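Local structure of excinuclease ABC, subunit A. (Deinococcus radiodurans, 2VF7) at residues L503-V508 against S537-Q542; V545-A550 against A574-D579; A788-H791 against V795-A798; F520-M525 against A581-L586. The protein probably takes part in nucleotide excision repair of DNA as an ATP-binding, zinc-containing UvrA-type ABC protein that binds DNA. The protein carries 1 engineered substitution. All blocks are in the same frame, centred on the assembly; numbering follows the deposited sequence.

Contact 1. Residues L503-V508 against S537-Q542. With ADP (adenosine-5'-diphosphate), chain D.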
loop_
_atom_site.group_PDB
_atom_site.type_symbol
_atom_site.label_atom_id
_atom_site.label_comp_id
_atom_site.label_asym_id
_atom_site.label_seq_id
_atom_site.Cartn_x
_atom_site.Cartn_y
_atom_site.Cartn_z
ATOM N N LEU A 503 39.038 -17.961 34.140
ATOM C CA LEU A 503 38.082 -16.894 34.449
ATOM C C LEU A 503 36.832 -17.516 35.072
ATOM O O LEU A 503 36.244 -18.441 34.509
ATOM C CB LEU A 503 37.721 -16.141 33.152
ATOM C CG LEU A 503 37.294 -14.657 33.059
ATOM C CD1 LEU A 503 35.835 -14.464 32.620
ATOM C CD2 LEU A 503 37.631 -13.826 34.319
ATOM N N GLU A 504 36.437 -17.020 36.240
ATOM C CA GLU A 504 35.272 -17.555 36.960
ATOM C C GLU A 504 34.067 -16.609 36.871
ATOM O O GLU A 504 34.157 -15.424 37.221
ATOM C CB GLU A 504 35.620 -17.838 38.433
ATOM C CG GLU A 504 36.766 -18.845 38.651
ATOM C CD GLU A 504 37.063 -19.125 40.127
ATOM O OE1 GLU A 504 36.549 -18.380 41.000
ATOM O OE2 GLU A 504 37.817 -20.093 40.423
ATOM N N LEU A 505 32.953 -17.140 36.369
ATOM C CA LEU A 505 31.665 -16.442 36.374
ATOM C C LEU A 505 30.722 -17.218 37.304
ATOM O O LEU A 505 30.185 -18.274 36.940
ATOM C CB LEU A 505 31.083 -16.361 34.959
ATOM C CG LEU A 505 30.425 -15.100 34.373
ATOM C CD1 LEU A 505 29.607 -15.495 33.170
ATOM C CD2 LEU A 505 29.548 -14.335 35.342
ATOM N N ASN A 506 30.559 -16.690 38.517
ATOM C CA ASN A 506 29.786 -17.328 39.574
ATOM C C ASN A 506 28.468 -16.605 39.868
ATOM O O ASN A 506 28.374 -15.380 39.737
ATOM C CB ASN A 506 30.626 -17.409 40.854
ATOM C CG ASN A 506 31.950 -18.139 40.650
ATOM O OD1 ASN A 506 31.977 -19.316 40.272
ATOM N ND2 ASN A 506 33.055 -17.443 40.907
ATOM N N GLY A 507 27.457 -17.382 40.260
ATOM C CA GLY A 507 26.165 -16.853 40.713
ATOM C C GLY A 507 25.374 -16.162 39.627
ATOM O O GLY A 507 24.789 -15.099 39.852
ATOM N N VAL A 508 25.358 -16.782 38.448
ATOM C CA VAL A 508 24.762 -16.201 37.256
ATOM C C VAL A 508 23.241 -16.382 37.272
ATOM O O VAL A 508 22.737 -17.430 36.860
ATOM C CB VAL A 508 25.373 -16.829 35.956
ATOM C CG1 VAL A 508 24.922 -16.074 34.714
ATOM C CG2 VAL A 508 26.896 -16.857 36.024
ATOM N N SER A 537 23.575 -17.873 24.777
ATOM C CA SER A 537 23.434 -16.450 24.579
ATOM C C SER A 537 23.202 -15.683 25.893
ATOM O O SER A 537 23.760 -14.596 26.084
ATOM C CB SER A 537 22.348 -16.195 23.516
ATOM O OG SER A 537 21.647 -14.992 23.736
ATOM N N THR A 538 22.415 -16.263 26.801
ATOM C CA THR A 538 22.159 -15.681 28.126
ATOM C C THR A 538 23.405 -15.700 29.008
ATOM O O THR A 538 23.632 -14.767 29.773
ATOM C CB THR A 538 20.987 -16.391 28.861
ATOM O OG1 THR A 538 19.905 -16.615 27.951
ATOM C CG2 THR A 538 20.467 -15.554 29.995
ATOM N N LEU A 539 24.205 -16.764 28.909
ATOM C CA LEU A 539 25.472 -16.871 29.637
ATOM C C LEU A 539 26.581 -16.000 29.046
ATOM O O LEU A 539 27.224 -15.243 29.768
ATOM C CB LEU A 539 25.939 -18.324 29.692
ATOM C CG LEU A 539 27.248 -18.656 30.426
ATOM C CD1 LEU A 539 27.137 -18.465 31.927
ATOM C CD2 LEU A 539 27.676 -20.072 30.112
ATOM N N VAL A 540 26.785 -16.102 27.730
ATOM C CA VAL A 540 27.976 -15.549 27.076
ATOM C C VAL A 540 27.791 -14.108 26.638
ATOM O O VAL A 540 28.544 -13.238 27.053
ATOM C CB VAL A 540 28.415 -16.412 25.864
ATOM C CG1 VAL A 540 29.635 -15.812 25.180
ATOM C CG2 VAL A 540 28.691 -17.854 26.297
ATOM N N SER A 541 26.789 -13.863 25.796
ATOM C CA SER A 541 26.532 -12.526 25.269
ATOM C C SER A 541 25.969 -11.580 26.321
ATOM O O SER A 541 26.426 -10.443 26.456
ATOM C CB SER A 541 25.619 -12.590 24.044
ATOM O OG SER A 541 26.273 -13.279 22.993
ATOM N N GLN A 542 24.988 -12.043 27.077
ATOM C CA GLN A 542 24.377 -11.189 28.090
ATOM C C GLN A 542 25.170 -11.151 29.395
ATOM O O GLN A 542 25.725 -10.124 29.733
ATOM C CB GLN A 542 22.907 -11.559 28.304
ATOM C CG GLN A 542 22.083 -11.495 27.003
ATOM C CD GLN A 542 20.670 -12.029 27.168
ATOM O OE1 GLN A 542 20.018 -11.790 28.195
ATOM N NE2 GLN A 542 20.181 -12.747 26.154
HETATM P PB ADP D . 20.033 -19.776 23.340
HETATM O O1B ADP D . 19.104 -19.946 22.166
HETATM O O2B ADP D . 20.979 -18.610 23.275
HETATM O O3B ADP D . 20.690 -21.081 23.701
HETATM P PA ADP D . 18.891 -17.953 25.290
HETATM O O1A ADP D . 17.907 -17.137 24.517
HETATM O O2A ADP D . 20.232 -17.397 25.646
HETATM O O3A ADP D . 19.082 -19.406 24.604
HETATM O "O5'" ADP D . 18.147 -18.238 26.696
HETATM C "C5'" ADP D . 17.128 -19.222 26.816
HETATM C "C4'" ADP D . 16.002 -18.808 27.750
HETATM O "O4'" ADP D . 16.103 -17.436 28.121
HETATM C "C3'" ADP D . 14.693 -18.947 26.994
HETATM O "O3'" ADP D . 13.684 -19.440 27.872
HETATM C "C2'" ADP D . 14.371 -17.534 26.544
HETATM O "O2'" ADP D . 12.975 -17.306 26.308
HETATM C "C1'" ADP D . 14.951 -16.699 27.669
HETATM N N9 ADP D . 15.320 -15.349 27.178
HETATM C C8 ADP D . 16.438 -15.036 26.482
HETATM N N7 ADP D . 16.491 -13.717 26.185
HETATM C C5 ADP D . 15.367 -13.166 26.698
HETATM C C6 ADP D . 14.775 -11.804 26.747
HETATM N N6 ADP D . 15.420 -10.761 26.167
HETATM N N1 ADP D . 13.589 -11.644 27.382
HETATM C C2 ADP D . 12.934 -12.681 27.953
HETATM N N3 ADP D . 13.414 -13.945 27.949
HETATM C C4 ADP D . 14.601 -14.244 27.349
#
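The helix that follows the C-terminal P-loop (Walker A motif) packs here, through Leu539, against Leu505 and Val508 of strand 502-510 in the ABC ATPase domain. Leu539 CD1 is the meeting point. Leu505 CD1 approaches it at 4.1 Å, the two leucine side chains running antiparallel alongside each other, and Val508 CG1 reaches the same Leu539 CD1 at 4.3 Å. With CG of Leu539 anti to the backbone N (chi1 -179°), the tip of the chain swings over to the strand although its first bond points along the interface. All three residues are buried, and the contact is purely apolar.

The residue just before Leu539 faces the nucleotide. Thr538 OG1 is modelled 2.5 Å from ADP O2A, an oxygen of the alpha-phosphate; this is shorter than a normal hydrogen bond, so its exact length is doubtful. Thr538 N adds a weak, bent bond to ADP O2A at 2.7 Å. Thr538 OG1 stands beside its own backbone N, which puts hydroxyl and amide near the same phosphate oxygen. The helix widens just after this, Gln542 N bonding to Ser537 O at 3.0 Å in a pi-type turn. The apolar core and the phosphate site therefore use adjoining residues of a single helix.

Lys536, Gly535 and Gly533 of the P-loop add further hydrogen bonds to ADP. Val518 and Phe520 of strand 516-521 cover Leu505, Val518 also touches Leu539, and Val540 turns from strand 502-510 to pack on Ile787 and Val789 of strand 785-789.

Contact 2. Residues V545-A550 against A574-D579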
loop_
_atom_site.group_PDB
_atom_site.type_symbol
_atom_site.label_atom_id
_atom_site.label_comp_id
_atom_site.label_asym_id
_atom_site.label_seq_id
_atom_site.Cartn_x
_atom_site.Cartn_y
_atom_site.Cartn_z
ATOM N N VAL A 545 29.519 -10.751 29.168
ATOM C CA VAL A 545 29.869 -9.438 28.627
ATOM C C VAL A 545 29.597 -8.271 29.582
ATOM O O VAL A 545 30.480 -7.442 29.817
ATOM C CB VAL A 545 29.184 -9.203 27.251
ATOM C CG1 VAL A 545 29.288 -7.751 26.818
ATOM C CG2 VAL A 545 29.806 -10.092 26.209
ATOM N N ASP A 546 28.393 -8.185 30.137
ATOM C CA ASP A 546 28.157 -7.112 31.093
ATOM C C ASP A 546 28.367 -7.552 32.536
ATOM O O ASP A 546 27.659 -7.130 33.448
ATOM C CB ASP A 546 26.845 -6.337 30.850
ATOM C CG ASP A 546 25.639 -7.233 30.647
ATOM O OD1 ASP A 546 25.183 -7.838 31.646
ATOM O OD2 ASP A 546 25.131 -7.284 29.494
ATOM N N ALA A 547 29.358 -8.415 32.723
ATOM C CA ALA A 547 30.005 -8.573 34.014
ATOM C C ALA A 547 31.384 -7.935 33.894
ATOM O O ALA A 547 31.767 -7.129 34.738
ATOM C CB ALA A 547 30.104 -10.042 34.422
ATOM N N LEU A 548 32.115 -8.259 32.828
ATOM C CA LEU A 548 33.461 -7.704 32.668
ATOM C C LEU A 548 33.551 -6.354 31.944
ATOM O O LEU A 548 34.633 -5.759 31.871
ATOM C CB LEU A 548 34.473 -8.743 32.153
ATOM C CG LEU A 548 34.532 -9.338 30.752
ATOM C CD1 LEU A 548 35.796 -10.176 30.652
ATOM C CD2 LEU A 548 33.346 -10.202 30.489
ATOM N N ALA A 549 32.419 -5.863 31.432
ATOM C CA ALA A 549 32.325 -4.466 31.005
ATOM C C ALA A 549 32.253 -3.571 32.242
ATOM O O ALA A 549 32.775 -2.451 32.243
ATOM C CB ALA A 549 31.118 -4.249 30.121
ATOM N N ALA A 550 31.605 -4.079 33.291
ATOM C CA ALA A 550 31.527 -3.398 34.583
ATOM C C ALA A 550 32.867 -3.393 35.346
ATOM O O ALA A 550 33.145 -2.469 36.115
ATOM C CB ALA A 550 30.425 -4.008 35.438
ATOM N N ALA A 574 25.501 -11.564 38.560
ATOM C CA ALA A 574 26.740 -12.300 38.240
ATOM C C ALA A 574 27.867 -11.879 39.187
ATOM O O ALA A 574 27.780 -10.838 39.843
ATOM C CB ALA A 574 27.157 -12.073 36.795
ATOM N N ARG A 575 28.919 -12.690 39.259
ATOM C CA ARG A 575 30.108 -12.350 40.037
ATOM C C ARG A 575 31.377 -12.843 39.357
ATOM O O ARG A 575 31.461 -13.999 38.944
ATOM C CB ARG A 575 30.018 -12.901 41.465
ATOM C CG ARG A 575 29.253 -12.006 42.441
ATOM C CD ARG A 575 29.154 -12.614 43.831
ATOM N NE ARG A 575 28.575 -13.956 43.805
ATOM C CZ ARG A 575 29.243 -15.074 44.083
ATOM N NH1 ARG A 575 30.528 -15.023 44.424
ATOM N NH2 ARG A 575 28.622 -16.250 44.028
ATOM N N LEU A 576 32.359 -11.951 39.260
ATOM C CA LEU A 576 33.656 -12.251 38.644
ATOM C C LEU A 576 34.674 -12.801 39.638
ATOM O O LEU A 576 34.638 -12.476 40.823
ATOM C CB LEU A 576 34.217 -11.009 37.939
ATOM C CG LEU A 576 34.135 -10.876 36.409
ATOM C CD1 LEU A 576 35.489 -11.132 35.776
ATOM C CD2 LEU A 576 33.088 -11.782 35.797
ATOM N N GLY A 577 35.567 -13.645 39.130
ATOM C CA GLY A 577 36.621 -14.271 39.922
ATOM C C GLY A 577 37.654 -14.895 39.006
ATOM O O GLY A 577 37.616 -14.696 37.790
ATOM N N GLY A 578 38.579 -15.652 39.585
ATOM C CA GLY A 578 39.624 -16.314 38.812
ATOM C C GLY A 578 40.831 -15.430 38.582
ATOM O O GLY A 578 41.047 -14.472 39.318
ATOM N N ASP A 579 41.623 -15.762 37.560
ATOM C CA ASP A 579 42.856 -15.026 37.244
ATOM C C ASP A 579 42.537 -13.807 36.365
ATOM O O ASP A 579 42.659 -13.846 35.136
ATOM C CB ASP A 579 43.907 -15.936 36.573
ATOM C CG ASP A 579 44.101 -17.279 37.293
ATOM O OD1 ASP A 579 44.339 -17.308 38.520
ATOM O OD2 ASP A 579 44.034 -18.322 36.609
#
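Leu576 is bent toward Ala547 by two torsions that both lie well away from a staggered value, chi1 at -103° and chi2 at -105°. The bend brings one branch of its isopropyl end, CD2, onto the methyl of Ala547, with Leu576 CD2 at 3.7 Å from Ala547 CB. The other branch turns toward Leu548, where Leu576 CD1 comes only loosely near Leu548 CB, at 4.5 Å. Leu548 in turn has chi1 of +71°, an uncommon choice for a leucine in a helix, and presents its CB rather than its branched end to the strand.

The small methyl of Ala547 is the centre of this contact. It points at the strand and is approached by two residues, since Ala574 CB also lies 4.3 Å from Ala547 CB. Ala574 and Leu576, two apart, both point their side chains at the helix, and Arg575 between them points away. No hydrogen bond crosses; helix and strand meet by van der Waals contact alone. The helix is kinked here, the N of Ala547 lacking its bond to the previous turn, while Ala549 N still bonds to Val545 O at 3.0 Å.

Helix 536-551, which follows the Walker A loop, thus packs on edge strand 575-578 of a three-stranded sheet, consistent with the antiparallel beta subdomain of ABC ATPases. Leu503 and Leu505 of the central strand 502-510 continue the apolar layer, touching Leu576 and Ala574, while Val545 and Leu548 of the helix also pack on Val756 and Val754 of strand 753-758.

Contact 3. Residues A788-H791 against V795-A798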
loop_
_atom_site.group_PDB
_atom_site.type_symbol
_atom_site.label_atom_id
_atom_site.label_comp_id
_atom_site.label_asym_id
_atom_site.label_seq_id
_atom_site.Cartn_x
_atom_site.Cartn_y
_atom_site.Cartn_z
ATOM N N ALA A 788 33.249 -18.181 21.857
ATOM C CA ALA A 788 32.339 -18.090 20.740
ATOM C C ALA A 788 31.136 -18.950 21.041
ATOM O O ALA A 788 31.281 -20.151 21.214
ATOM C CB ALA A 788 33.024 -18.594 19.513
ATOM N N VAL A 789 29.955 -18.348 21.142
ATOM C CA VAL A 789 28.715 -19.142 21.126
ATOM C C VAL A 789 28.520 -19.766 19.738
ATOM O O VAL A 789 28.530 -19.075 18.731
ATOM C CB VAL A 789 27.475 -18.379 21.694
ATOM C CG1 VAL A 789 27.781 -16.905 21.925
ATOM C CG2 VAL A 789 26.185 -18.623 20.870
ATOM N N GLU A 790 28.396 -21.088 19.701
ATOM C CA GLU A 790 28.628 -21.840 18.477
ATOM C C GLU A 790 27.604 -22.972 18.293
ATOM O O GLU A 790 27.221 -23.634 19.256
ATOM C CB GLU A 790 30.062 -22.367 18.501
ATOM C CG GLU A 790 30.563 -23.008 17.230
ATOM C CD GLU A 790 30.411 -22.123 16.013
ATOM O OE1 GLU A 790 31.108 -21.067 15.915
ATOM O OE2 GLU A 790 29.574 -22.503 15.156
ATOM N N HIS A 791 27.172 -23.172 17.046
ATOM C CA HIS A 791 26.082 -24.094 16.704
ATOM C C HIS A 791 26.505 -25.210 15.750
ATOM O O HIS A 791 25.808 -26.218 15.637
ATOM C CB HIS A 791 24.889 -23.336 16.081
ATOM C CG HIS A 791 24.350 -22.234 16.941
ATOM N ND1 HIS A 791 24.730 -20.915 16.791
ATOM C CD2 HIS A 791 23.467 -22.255 17.970
ATOM C CE1 HIS A 791 24.106 -20.171 17.688
ATOM N NE2 HIS A 791 23.333 -20.959 18.417
ATOM N N VAL A 795 33.189 -26.242 13.555
ATOM C CA VAL A 795 33.939 -25.245 14.302
ATOM C C VAL A 795 34.225 -25.686 15.731
ATOM O O VAL A 795 35.295 -25.408 16.270
ATOM C CB VAL A 795 33.173 -23.899 14.320
ATOM C CG1 VAL A 795 33.759 -22.952 15.367
ATOM C CG2 VAL A 795 33.215 -23.260 12.948
ATOM N N VAL A 796 33.258 -26.361 16.340
ATOM C CA VAL A 796 33.383 -26.892 17.701
ATOM C C VAL A 796 34.458 -27.988 17.788
ATOM O O VAL A 796 35.089 -28.170 18.818
ATOM C CB VAL A 796 32.004 -27.381 18.215
ATOM C CG1 VAL A 796 32.091 -28.007 19.615
ATOM C CG2 VAL A 796 31.032 -26.224 18.228
ATOM N N ALA A 797 34.673 -28.682 16.678
ATOM C CA ALA A 797 35.654 -29.740 16.568
ATOM C C ALA A 797 37.107 -29.230 16.510
ATOM O O ALA A 797 38.045 -29.998 16.719
ATOM C CB ALA A 797 35.337 -30.601 15.358
ATOM N N ALA A 798 37.298 -27.948 16.215
ATOM C CA ALA A 798 38.644 -27.361 16.209
ATOM C C ALA A 798 38.882 -26.342 17.333
ATOM O O ALA A 798 39.873 -25.610 17.317
ATOM C CB ALA A 798 38.959 -26.759 14.858
#
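A buried packing contact closes the turn between strand 785-789 and the short helix 793-796, where the side chain of Glu790 lies against Val795 and Val796. The aliphatic part of the glutamate does much of the touching: Glu790 CG sits 3.4 Å from CG2 of Val796 and 3.7 Å from CG1 of Val795. Its carboxylate end runs on over the first valine, Glu790 OE1 standing 3.3 Å from Val795 CG1. Glu790 lies crosswise over Val795, whereas it passes Val796 head to tail. The chain gets there by leaving the backbone anti to N (chi1 -172°) and then bending at chi2 (54°), which folds the carboxylate back to the amides of His791 and Lys792.

Sequence and position, a Val-Glu-His run directly after a central strand of the ATPase core, fit the H-loop of ABC proteins, in which His791 would be the switch histidine. Glu790 helps to shape this loop: its OE2 takes the N-H of His791 at 3.1 Å, with an N-H...O angle of 142°, and accepts a second hydrogen bond from Lys792 N, although the exact place of OE2 is less certain. The His791 side chain points away from the valines and touches Lys536 and Glu759.

Val796 leans on Ser527 and Thr529 of strand 525-529, Val795 on Val769 and Gln773 of helix 766-781, and Pro760 also covers Glu790. The side chain of Glu790 lies about 11 Å from ADP.

Contact 4. Residues F520-M525 against A581-L586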
loop_
_atom_site.group_PDB
_atom_site.type_symbol
_atom_site.label_atom_id
_atom_site.label_comp_id
_atom_site.label_asym_id
_atom_site.label_seq_id
_atom_site.Cartn_x
_atom_site.Cartn_y
_atom_site.Cartn_z
ATOM N N PHE A 520 35.769 -20.307 32.378
ATOM C CA PHE A 520 36.288 -20.149 31.017
ATOM C C PHE A 520 37.816 -20.081 31.065
ATOM O O PHE A 520 38.350 -19.214 31.729
ATOM C CB PHE A 520 35.766 -18.865 30.353
ATOM C CG PHE A 520 34.260 -18.729 30.326
ATOM C CD1 PHE A 520 33.591 -18.011 31.325
ATOM C CD2 PHE A 520 33.510 -19.264 29.268
ATOM C CE1 PHE A 520 32.198 -17.855 31.293
ATOM C CE2 PHE A 520 32.118 -19.105 29.224
ATOM C CZ PHE A 520 31.461 -18.409 30.242
ATOM N N PRO A 521 38.515 -20.971 30.333
ATOM C CA PRO A 521 39.983 -20.974 30.285
ATOM C C PRO A 521 40.515 -19.805 29.465
ATOM O O PRO A 521 39.824 -19.349 28.555
ATOM C CB PRO A 521 40.299 -22.289 29.569
ATOM C CG PRO A 521 39.131 -22.503 28.680
ATOM C CD PRO A 521 37.945 -22.023 29.472
ATOM N N LEU A 522 41.726 -19.333 29.771
ATOM C CA LEU A 522 42.303 -18.175 29.069
ATOM C C LEU A 522 43.454 -18.546 28.133
ATOM O O LEU A 522 44.069 -19.600 28.274
ATOM C CB LEU A 522 42.736 -17.064 30.046
ATOM C CG LEU A 522 41.787 -16.667 31.189
ATOM C CD1 LEU A 522 42.493 -15.784 32.204
ATOM C CD2 LEU A 522 40.506 -15.996 30.675
ATOM N N GLY A 523 43.703 -17.665 27.159
ATOM C CA GLY A 523 44.735 -17.843 26.137
ATOM C C GLY A 523 44.419 -18.978 25.197
ATOM O O GLY A 523 45.307 -19.522 24.544
ATOM N N VAL A 524 43.134 -19.320 25.141
ATOM C CA VAL A 524 42.613 -20.521 24.480
ATOM C C VAL A 524 41.268 -20.160 23.849
ATOM O O VAL A 524 40.653 -19.153 24.212
ATOM C CB VAL A 524 42.450 -21.676 25.519
ATOM C CG1 VAL A 524 41.751 -22.856 24.947
ATOM C CG2 VAL A 524 43.818 -22.116 26.039
ATOM N N MET A 525 40.832 -20.963 22.884
ATOM C CA MET A 525 39.549 -20.767 22.220
ATOM C C MET A 525 38.463 -21.779 22.680
ATOM O O MET A 525 38.648 -22.995 22.559
ATOM C CB MET A 525 39.761 -20.760 20.700
ATOM C CG MET A 525 38.788 -21.593 19.930
ATOM S SD MET A 525 37.986 -20.669 18.635
ATOM C CE MET A 525 36.259 -21.020 19.026
ATOM N N ALA A 581 44.000 -10.650 36.538
ATOM C CA ALA A 581 45.150 -9.816 36.164
ATOM C C ALA A 581 45.763 -10.198 34.804
ATOM O O ALA A 581 46.753 -9.598 34.368
ATOM C CB ALA A 581 46.207 -9.817 37.271
ATOM N N GLN A 582 45.158 -11.183 34.142
ATOM C CA GLN A 582 45.554 -11.588 32.793
ATOM C C GLN A 582 44.702 -10.921 31.697
ATOM O O GLN A 582 45.049 -10.978 30.514
ATOM C CB GLN A 582 45.481 -13.117 32.660
ATOM C CG GLN A 582 46.490 -13.883 33.507
ATOM C CD GLN A 582 46.361 -15.390 33.369
ATOM O OE1 GLN A 582 46.460 -16.124 34.353
ATOM N NE2 GLN A 582 46.133 -15.861 32.146
ATOM N N ILE A 583 43.592 -10.300 32.097
ATOM C CA ILE A 583 42.630 -9.724 31.150
ATOM C C ILE A 583 42.603 -8.193 31.187
ATOM O O ILE A 583 42.312 -7.578 32.220
ATOM C CB ILE A 583 41.198 -10.283 31.342
ATOM C CG1 ILE A 583 41.212 -11.808 31.344
ATOM C CG2 ILE A 583 40.272 -9.774 30.226
ATOM C CD1 ILE A 583 39.837 -12.447 31.558
ATOM N N THR A 584 42.897 -7.599 30.033
ATOM C CA THR A 584 43.053 -6.158 29.891
ATOM C C THR A 584 41.830 -5.542 29.222
ATOM O O THR A 584 41.244 -4.578 29.730
ATOM C CB THR A 584 44.307 -5.837 29.054
ATOM O OG1 THR A 584 45.457 -6.417 29.684
ATOM C CG2 THR A 584 44.505 -4.330 28.920
ATOM N N ARG A 585 41.457 -6.103 28.078
ATOM C CA ARG A 585 40.333 -5.609 27.303
ATOM C C ARG A 585 39.264 -6.670 27.072
ATOM O O ARG A 585 39.555 -7.865 26.996
ATOM C CB ARG A 585 40.807 -5.108 25.947
ATOM C CG ARG A 585 41.559 -3.811 25.979
ATOM C CD ARG A 585 41.337 -3.071 24.669
ATOM N NE ARG A 585 41.584 -3.918 23.500
ATOM C CZ ARG A 585 41.015 -3.743 22.310
ATOM N NH1 ARG A 585 40.145 -2.757 22.116
ATOM N NH2 ARG A 585 41.305 -4.566 21.310
ATOM N N LEU A 586 38.028 -6.191 26.972
ATOM C CA LEU A 586 36.897 -6.936 26.466
ATOM C C LEU A 586 36.628 -6.391 25.071
ATOM O O LEU A 586 36.553 -5.183 24.868
ATOM C CB LEU A 586 35.689 -6.705 27.389
ATOM C CG LEU A 586 34.252 -7.227 27.207
ATOM C CD1 LEU A 586 33.449 -6.398 26.226
ATOM C CD2 LEU A 586 34.176 -8.710 26.869
#
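Leu522 puts its two methyl groups to different use against Gln582 and Ile583: CD1 faces the glutamine, CD2 the isoleucine. Its side chain points at 581-584, and a chi1 of -45°, with CG beside the backbone N and anti to the carbonyl carbon, spreads the fork over both partners.

The Leu522 CD2 branch meets the end of Ile583, 3.7 Å from Ile583 CD1, with the two side chains roughly perpendicular. Ile583 has its CG1 likewise anti to the carbonyl carbon, and its chi2 of 179° holds CD1 fully extended; only this outermost methyl reaches across, since the first bond of the side chain runs along the interface.

Gln582 approaches more obliquely. Its chain is extended beyond CG (chi2 179°), and the amide is laid beside the leucine: Gln582 NE2 is 3.6 Å from Leu522 CD1 and 4.2 Å from Leu522 CB. The stem takes part as well, Gln582 CB lying 4.0 Å from Leu522 CD1.

Leu503 of strand 502-510 packs on both Leu522 and Ile583; Thr785 of strand 785-789 also touches Leu522, and Val754 and Phe552 touch Ile583, so the two join a wider apolar core where the antiparallel sheet meets the central mixed sheet of the ATPase domain.

Between the two segments no polar bond forms; the pairing rests on methyl-to-methyl dispersion, and the amide of Gln582 meets the leucine by van der Waals contact, a partly polar cover at the margin of a hydrophobic join.

Contacts 1, 2 and 4 touch one another and all reach the antiparallel sheet. Contacts 1 and 2 share helix 536-551, with centres 8 Å apart, and their strands are probably hydrogen-bonded through Asn506 N to Arg575 O (2.9 Å). Leu503 ties contact 1 to contact 4, its N probably hydrogen-bonded to Phe520 O at 2.8 Å. Contact 4 meets contact 2 where Leu548 touches Leu586. Contact 3 lies apart, about 17 Å centre to centre from contact 1, yet Val789 packs on Val540. Contact 1 includes Thr538, one of the ADP-binding residues; contact 3 flanks the same P-loop, and contact 4 lies away from the sites.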